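N-alpha-acetyltransferase 38, NatC auxiliary subunit (Saccharomyces cerevisiae, PDB 6YGA) serves as the small, Sm-like auxiliary subunit of the NatC N-terminal acetyltransferase, which acetylates nascent chains that begin with methionine followed by a hydrophobic or amphipathic residue. Local coordinates at the interface of chains B and A and the interface of chains C and B. Sequence-based numbering; all coordinates share one arbitrary frame. Chains: chain A, N-alpha-acetyltransferase 38, NatC auxiliary subunit; chain B, N-alpha-acetyltransferase 35, NatC auxiliary subunit; chain C, N-alpha-acetyltransferase 30.

Contact 1: the interface of chains B and A. Residues chain B 57; chain A 18, 22, 24, 56-59, 62.
B:Val57 plugs into an apolar pocket on the Sm-like subunit, chain A. The contact joins the two auxiliary subunits of NatC, and 93 Å² of B:Val57 is hidden by chain A. Most of the grip is apolar, and the two methyl groups of the valine divide the work. B:Val57 CG1 meets the tip of A:Leu18 head on, 3.7 Å from A:Leu18 CD1. The same methyl touches CG1 of A:Val56, whose side chain crosses it at about a right angle, and CD1 of A:Leu24. CG2 turns to the other part of the pocket. B:Val57 CG2 packs on the ring carbon A:Pro59 CD and on A:Ser62 CB, both at 3.7 Å. A:Val58 CG1 adds a further contact with B:Val57 CG2 at 3.8 Å. The first torsion of B:Val57 (chi1 -60°) sets CG1 beside its own backbone N and CG2 between N and the carbonyl carbon. This turn serves both groups of neighbours at once.

Polar contact is slight. The backbone N of B:Val57 makes a weak hydrogen bond to the carbonyl O of A:Ser57 in strand 56-58, at 3.5 Å. Binding here therefore seems to rest mainly on shape.

A:Arg22 adds to the pocket rim. Its chain bends at chi3 (-64°), and one guanidinium face lies over CD1 of A:Leu18, with that carbon offset toward the rim. A:Arg22 NH2 comes within 3.9 Å of B:Val57 CG1.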
# COMPACT_ATOMS: atom_id res chain seq x y z
N VAL B 57 -11.04 15.25 24.01
CA VAL B 57 -11.63 16.59 23.99
C VAL B 57 -10.58 17.61 24.42
O VAL B 57 -9.63 17.30 25.14
CB VAL B 57 -12.87 16.65 24.90
CG1 VAL B 57 -13.93 15.66 24.42
CG2 VAL B 57 -12.50 16.37 26.35
N LEU A 18 -18.98 19.29 29.49
CA LEU A 18 -17.60 19.73 29.37
C LEU A 18 -17.49 21.19 29.80
O LEU A 18 -18.44 21.79 30.29
CB LEU A 18 -17.11 19.51 27.94
CG LEU A 18 -17.05 18.07 27.46
CD1 LEU A 18 -16.31 17.97 26.13
CD2 LEU A 18 -16.40 17.17 28.51
N ARG A 22 -20.89 22.39 25.31
CA ARG A 22 -21.05 21.03 24.82
C ARG A 22 -21.24 20.05 25.98
O ARG A 22 -20.71 20.23 27.08
CB ARG A 22 -19.84 20.63 23.98
CG ARG A 22 -18.51 20.83 24.67
CD ARG A 22 -17.33 20.74 23.70
NE ARG A 22 -17.18 19.42 23.09
CZ ARG A 22 -16.08 19.01 22.47
NH1 ARG A 22 -15.03 19.82 22.38
NH2 ARG A 22 -16.01 17.79 21.95
N LEU A 24 -21.46 15.62 26.66
CA LEU A 24 -21.18 14.30 26.12
C LEU A 24 -22.03 13.25 26.83
O LEU A 24 -22.09 13.23 28.06
CB LEU A 24 -19.69 13.95 26.26
CG LEU A 24 -18.71 14.91 25.58
CD1 LEU A 24 -17.29 14.41 25.75
CD2 LEU A 24 -19.06 15.07 24.12
N VAL A 56 -14.34 8.31 22.89
CA VAL A 56 -13.70 9.55 23.31
C VAL A 56 -13.18 9.39 24.73
O VAL A 56 -13.83 8.76 25.58
CB VAL A 56 -14.69 10.74 23.24
CG1 VAL A 56 -13.94 12.06 23.34
CG2 VAL A 56 -15.52 10.69 21.96
N SER A 57 -12.01 9.96 25.00
CA SER A 57 -11.46 10.07 26.34
C SER A 57 -11.54 11.52 26.79
O SER A 57 -11.26 12.43 26.00
CB SER A 57 -10.01 9.58 26.40
OG SER A 57 -9.11 10.55 25.90
N VAL A 58 -11.93 11.74 28.03
CA VAL A 58 -12.07 13.08 28.59
C VAL A 58 -11.07 13.24 29.73
O VAL A 58 -11.12 12.47 30.70
CB VAL A 58 -13.51 13.38 29.05
CG1 VAL A 58 -14.43 13.47 27.85
CG2 VAL A 58 -14.01 12.32 30.01
N PRO A 59 -10.14 14.18 29.66
CA PRO A 59 -9.19 14.38 30.76
C PRO A 59 -9.87 15.00 31.97
O PRO A 59 -11.04 15.38 31.95
CB PRO A 59 -8.14 15.32 30.16
CG PRO A 59 -8.32 15.21 28.67
CD PRO A 59 -9.78 14.96 28.46
N SER A 62 -11.13 18.71 31.76
CA SER A 62 -12.21 18.96 30.82
C SER A 62 -13.59 18.66 31.38
O SER A 62 -14.58 19.17 30.86
CB SER A 62 -11.99 18.14 29.55
OG SER A 62 -10.82 18.57 28.88

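Contact 2: the interface of chains B and A. Residues chain B 32, 35, 41; chain A 6, 31-33.
This is a beta-augmentation interface between the two auxiliary subunits: a short strand of chain B pairs with strand 23-32 of the Sm-like (LSM) fold of chain A. It helps hold the small subunit in the NatC complex. B:Val41, in strand 40-42, forms an antiparallel bridge with A:Val31. Two backbone hydrogen bonds close the pair. B:Val41 N gives to A:Val31 O at 2.8 Å, nearly in line with the C=O. A:Val31 N gives to B:Val41 O at 3.0 Å, in the carbonyl plane.

The two valine side chains lie side by side and point the same way, with B:Val41 CB 3.6 Å from A:Val31 CG1. A:Val31 has CG1 between its backbone N and carbonyl carbon (chi1 61°) and CG2 anti to N. One methyl thus faces B:Val41, while A:Val31 CG2 reaches B:Cys32 SG at 3.7 Å.

A:Leu6, in the 3-10 helix 6-8, covers this pair. Its CB meets CG1 of B:Val41, and the two side chains cross at about a right angle. The methyl A:Leu6 CD1 touches B:Leu35 CD1 at 3.7 Å, and those two leucines meet at a slant. A:Leu6 CD1 also lies 3.9 Å from B:Cys32 SG. The cysteine sits on helix 25-34, so one apolar cluster ties this helix, the following loop and strand 40-42 to chain A. The backbone O of A:Asp32 lies 3.7 Å from B:Leu35 CD1.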
# COMPACT_ATOMS: atom_id res chain seq x y z
N CYS B 32 -12.05 7.36 43.03
CA CYS B 32 -10.82 7.43 42.26
C CYS B 32 -9.61 7.72 43.14
O CYS B 32 -8.50 7.29 42.84
CB CYS B 32 -10.93 8.48 41.15
SG CYS B 32 -11.97 8.01 39.75
N LEU B 35 -8.06 4.55 44.51
CA LEU B 35 -7.34 3.72 43.56
C LEU B 35 -5.84 3.97 43.63
O LEU B 35 -5.39 5.10 43.81
CB LEU B 35 -7.83 3.99 42.14
CG LEU B 35 -9.32 3.85 41.83
CD1 LEU B 35 -9.61 4.41 40.45
CD2 LEU B 35 -9.75 2.39 41.92
N VAL B 41 -9.89 0.98 36.36
CA VAL B 41 -11.16 0.28 36.52
C VAL B 41 -11.78 0.11 35.14
O VAL B 41 -12.08 1.10 34.47
CB VAL B 41 -12.10 1.04 37.47
CG1 VAL B 41 -13.39 0.25 37.71
CG2 VAL B 41 -11.40 1.34 38.79
N LEU A 6 -16.58 1.84 41.65
CA LEU A 6 -16.54 2.25 40.25
C LEU A 6 -16.85 1.10 39.31
O LEU A 6 -17.40 1.31 38.23
CB LEU A 6 -15.17 2.85 39.92
CG LEU A 6 -14.82 4.18 40.59
CD1 LEU A 6 -13.34 4.44 40.47
CD2 LEU A 6 -15.62 5.31 39.96
N VAL A 31 -11.95 4.05 33.71
CA VAL A 31 -11.57 5.20 34.52
C VAL A 31 -10.26 4.86 35.22
O VAL A 31 -10.04 3.70 35.61
CB VAL A 31 -12.67 5.58 35.53
CG1 VAL A 31 -12.94 4.45 36.51
CG2 VAL A 31 -12.30 6.86 36.28
N ASP A 32 -9.37 5.84 35.35
CA ASP A 32 -8.07 5.65 35.98
C ASP A 32 -8.01 6.40 37.31
O ASP A 32 -9.01 6.94 37.79
CB ASP A 32 -6.95 6.07 35.03
CG ASP A 32 -6.97 7.55 34.69
OD1 ASP A 32 -7.90 8.25 35.13
OD2 ASP A 32 -6.05 8.00 33.98
N ALA A 33 -6.81 6.44 37.89
CA ALA A 33 -6.64 7.01 39.22
C ALA A 33 -6.83 8.53 39.22
O ALA A 33 -7.23 9.10 40.23
CB ALA A 33 -5.27 6.65 39.78

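Contact 3: the interface of chains C and B. Residues chain C 137, 139-140, 152; chain B 457-459.
The ring of C:Phe152 meets the carbonyl O of B:Leu457 at its edge, in plane. The O of C:Lys139 also lies at the edge. Over one face sits C:Arg137 CD, 3.6 Å above the plane of the C:Phe152 ring and toward the rim. The guanidinium of C:Arg137 takes the carbonyl O of B:Asp458 at its edge, nearly in plane. C:Arg137 NH1 gives a hydrogen bond of 2.7 Å to B:Asp458 O, in the carbonyl plane. The arginine chain runs extended from CG to NE, which carries the group past the phenyl face to the chain B loop.

C:Arg140 grips the preceding carbonyl less squarely. C:Arg140 NH1 gives a 2.8 Å hydrogen bond to B:Leu457 O, but stands above the carbonyl plane, 42° out of it. CG is anti to the backbone N (chi1 -168°), and the extended chain lays C:Arg140 CD against B:Leu457 CB at 3.9 Å. The carboxylate of B:Asp458 contacts neither arginine. It may still favour their positive charge from a distance.

B:Ile459 gives the apolar part. B:Ile459 CD1 meets C:Arg140 CB at 3.8 Å and the phenyl atom C:Phe152 CE1 at 4.0 Å. A water bridges C:Arg137 N and B:Ile459 O.

This site joins the catalytic GNAT subunit to the large auxiliary subunit. Strands 136-141 and 151-157 of chain C meet the loop that follows helix 433-456 of chain B.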
# COMPACT_ATOMS: atom_id res chain seq x y z
N ARG C 137 15.00 -4.45 7.30
CA ARG C 137 13.67 -4.15 6.80
C ARG C 137 13.00 -5.43 6.31
O ARG C 137 13.55 -6.15 5.47
CB ARG C 137 13.76 -3.12 5.67
CG ARG C 137 14.69 -1.97 6.00
CD ARG C 137 15.00 -1.11 4.79
NE ARG C 137 16.05 -0.14 5.10
CZ ARG C 137 16.60 0.68 4.21
NH1 ARG C 137 16.22 0.64 2.94
NH2 ARG C 137 17.55 1.53 4.58
N LYS C 139 9.48 -5.39 5.56
CA LYS C 139 8.22 -5.05 4.91
C LYS C 139 8.21 -3.56 4.60
O LYS C 139 8.82 -2.77 5.32
CB LYS C 139 7.03 -5.43 5.80
CG LYS C 139 5.68 -5.47 5.11
CD LYS C 139 4.61 -5.91 6.10
CE LYS C 139 3.30 -6.26 5.42
NZ LYS C 139 2.31 -6.78 6.40
N ARG C 140 7.50 -3.20 3.53
CA ARG C 140 7.27 -1.81 3.18
C ARG C 140 5.77 -1.59 3.05
O ARG C 140 5.09 -2.33 2.32
CB ARG C 140 7.97 -1.43 1.87
CG ARG C 140 8.00 0.07 1.60
CD ARG C 140 8.57 0.37 0.22
NE ARG C 140 8.52 1.79 -0.12
CZ ARG C 140 9.60 2.57 -0.24
NH1 ARG C 140 10.81 2.07 -0.05
NH2 ARG C 140 9.45 3.85 -0.55
N PHE C 152 8.74 1.43 6.66
CA PHE C 152 9.46 0.17 6.74
C PHE C 152 9.09 -0.51 8.05
O PHE C 152 8.94 0.15 9.08
CB PHE C 152 10.98 0.38 6.67
CG PHE C 152 11.51 0.62 5.28
CD1 PHE C 152 10.99 -0.06 4.19
CD2 PHE C 152 12.53 1.53 5.06
CE1 PHE C 152 11.48 0.17 2.92
CE2 PHE C 152 13.03 1.76 3.79
CZ PHE C 152 12.50 1.08 2.72
N LEU B 457 11.80 -1.95 -3.92
CA LEU B 457 11.25 -1.32 -2.73
C LEU B 457 12.31 -0.93 -1.72
O LEU B 457 11.97 -0.40 -0.66
CB LEU B 457 10.23 -2.26 -2.08
CG LEU B 457 9.07 -2.72 -2.98
CD1 LEU B 457 8.27 -3.82 -2.31
CD2 LEU B 457 8.16 -1.56 -3.35
N ASP B 458 13.59 -1.18 -2.02
CA ASP B 458 14.70 -0.85 -1.12
C ASP B 458 14.58 -1.58 0.21
O ASP B 458 14.92 -1.05 1.27
CB ASP B 458 14.81 0.67 -0.91
CG ASP B 458 15.35 1.39 -2.13
OD1 ASP B 458 16.44 1.01 -2.60
OD2 ASP B 458 14.69 2.32 -2.62
N ILE B 459 14.06 -2.81 0.15
CA ILE B 459 13.98 -3.64 1.35
C ILE B 459 15.37 -4.06 1.81
O ILE B 459 15.66 -4.09 3.01
CB ILE B 459 13.08 -4.86 1.07
CG1 ILE B 459 11.64 -4.41 0.81
CG2 ILE B 459 13.14 -5.84 2.23
CD1 ILE B 459 11.02 -3.66 1.97
O HOH W 1 16.97 -4.31 5.35

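Contact 4: the interface of chains B and A. Residues chain B 64, 278-281, 283; chain A 51-53.
A:Arg51 reaches from the Sm-like subunit into a cup of backbone carbonyls on chain B, and 66 Å² of it is hidden there. Its CG lies between the backbone N and the carbonyl carbon (chi1 68°). From there the chain runs extended to NE and carries the guanidinium into the cup. A:Arg51 NH1 gives a hydrogen bond to B:Arg281 O at 3.2 Å, nearly in the guanidinium plane and tilted 30° from the carbonyl plane. A:Arg51 NH1 also makes a weak one to B:Gln278 O at 3.0 Å. The O of B:Lys279 sits over one guanidinium face, 3.0 Å from A:Arg51 CZ, and is not hydrogen-bonded to NH1. A:Arg51 NH2 gives a hydrogen bond to the hydroxyl B:Ser64 OG at 3.1 Å, tilted 17° from the guanidinium plane. The backbone carbonyls would probably favour the arginine's positive charge. The aliphatic part passes B:His280 O, 3.4 Å from A:Arg51 CD.

B:Asn283 has 23 Å² hidden by chain A beside it. B:Asn283 N makes a weak hydrogen bond to the O of A:Met52, a selenomethionine, at 3.1 Å. B:Asn283 CB lies 4.0 Å from A:Arg51 NH1.

In the fold, strand 49-54 of chain A presents the arginine. Chain B answers with the end of helix 276-280, the loop after it and the 3-10 helix 64-66.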
# COMPACT_ATOMS: atom_id res chain seq x y z
N SER B 64 -12.39 17.53 16.73
CA SER B 64 -12.97 18.22 15.58
C SER B 64 -13.96 19.30 15.98
O SER B 64 -14.32 20.14 15.15
CB SER B 64 -13.64 17.21 14.65
OG SER B 64 -14.51 16.34 15.36
N GLN B 278 -16.63 18.31 8.98
CA GLN B 278 -15.93 17.56 10.01
C GLN B 278 -16.34 18.01 11.40
O GLN B 278 -16.27 17.23 12.36
CB GLN B 278 -14.42 17.71 9.85
CG GLN B 278 -13.89 17.31 8.48
CD GLN B 278 -12.37 17.41 8.39
OE1 GLN B 278 -11.65 16.96 9.28
NE2 GLN B 278 -11.88 18.01 7.31
N LYS B 279 -16.78 19.26 11.55
CA LYS B 279 -17.03 19.80 12.88
C LYS B 279 -18.45 19.53 13.35
O LYS B 279 -18.67 19.33 14.55
CB LYS B 279 -16.73 21.30 12.89
CG LYS B 279 -17.07 22.01 14.19
CD LYS B 279 -16.53 23.44 14.18
CE LYS B 279 -16.79 24.14 15.50
NZ LYS B 279 -15.95 25.36 15.68
N HIS B 280 -19.42 19.49 12.44
CA HIS B 280 -20.82 19.40 12.81
C HIS B 280 -21.47 18.07 12.48
O HIS B 280 -22.32 17.60 13.24
CB HIS B 280 -21.60 20.54 12.15
CG HIS B 280 -21.25 21.90 12.68
ND1 HIS B 280 -20.29 22.70 12.10
CD2 HIS B 280 -21.73 22.58 13.75
CE1 HIS B 280 -20.20 23.83 12.79
NE2 HIS B 280 -21.06 23.78 13.79
N ARG B 281 -21.10 17.44 11.37
CA ARG B 281 -21.57 16.09 11.10
C ARG B 281 -20.86 15.10 12.02
O ARG B 281 -19.75 15.35 12.49
CB ARG B 281 -21.34 15.73 9.62
CG ARG B 281 -21.58 14.27 9.26
CD ARG B 281 -21.88 14.10 7.78
NE ARG B 281 -23.31 14.17 7.51
CZ ARG B 281 -24.11 13.12 7.40
NH1 ARG B 281 -23.61 11.89 7.52
NH2 ARG B 281 -25.40 13.28 7.15
N ASN B 283 -18.59 12.59 13.41
CA ASN B 283 -17.22 12.30 13.00
C ASN B 283 -16.52 11.57 14.13
O ASN B 283 -16.43 12.09 15.25
CB ASN B 283 -16.47 13.59 12.63
CG ASN B 283 -15.08 13.33 12.09
OD1 ASN B 283 -14.70 12.18 11.83
ND2 ASN B 283 -14.31 14.40 11.91
N ARG A 51 -24.55 15.04 17.47
CA ARG A 51 -23.72 14.25 16.56
C ARG A 51 -23.01 13.16 17.34
O ARG A 51 -22.78 13.28 18.55
CB ARG A 51 -22.71 15.13 15.81
CG ARG A 51 -21.62 15.73 16.69
CD ARG A 51 -20.53 16.35 15.83
NE ARG A 51 -19.34 16.69 16.59
CZ ARG A 51 -18.12 16.79 16.06
NH1 ARG A 51 -17.94 16.57 14.77
NH2 ARG A 51 -17.08 17.11 16.83
N MSE A 52 -22.64 12.10 16.62
CA MSE A 52 -21.92 10.97 17.20
C MSE A 52 -20.41 11.13 17.01
O MSE A 52 -19.96 11.64 15.98
CB MSE A 52 -22.38 9.65 16.57
CG MSE A 52 -23.86 9.35 16.75
SE MSE A 52 -24.40 9.37 18.63
CE MSE A 52 -25.94 8.18 18.50
N MSE A 53 -19.64 10.70 18.00
CA MSE A 53 -18.19 10.87 17.95
C MSE A 53 -17.43 9.59 18.30
O MSE A 53 -16.20 9.56 18.26
CB MSE A 53 -17.75 12.00 18.88
CG MSE A 53 -18.37 13.35 18.56
SE MSE A 53 -17.36 14.85 19.28
CE MSE A 53 -17.23 14.26 21.13

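Contacts 1, 2 and 4 all join chain A to chain B. The C-alpha centres of contacts 1 and 4 are about 14 Å apart, those of contacts 1 and 2 about 17 Å, and those of contacts 2 and 4 about 28 Å. Strand 23-32 of chain A serves both contacts 1 and 2. Chain B supplies early segments to all three, and contact 4 adds residues from helix 276-280 and beyond. Chain B thus holds the Sm-like subunit at several points. The C-alpha centre of contact 3 lies about 37 to 43 Å from those of the others. There, chain B binds the catalytic subunit, so one large subunit links both partners.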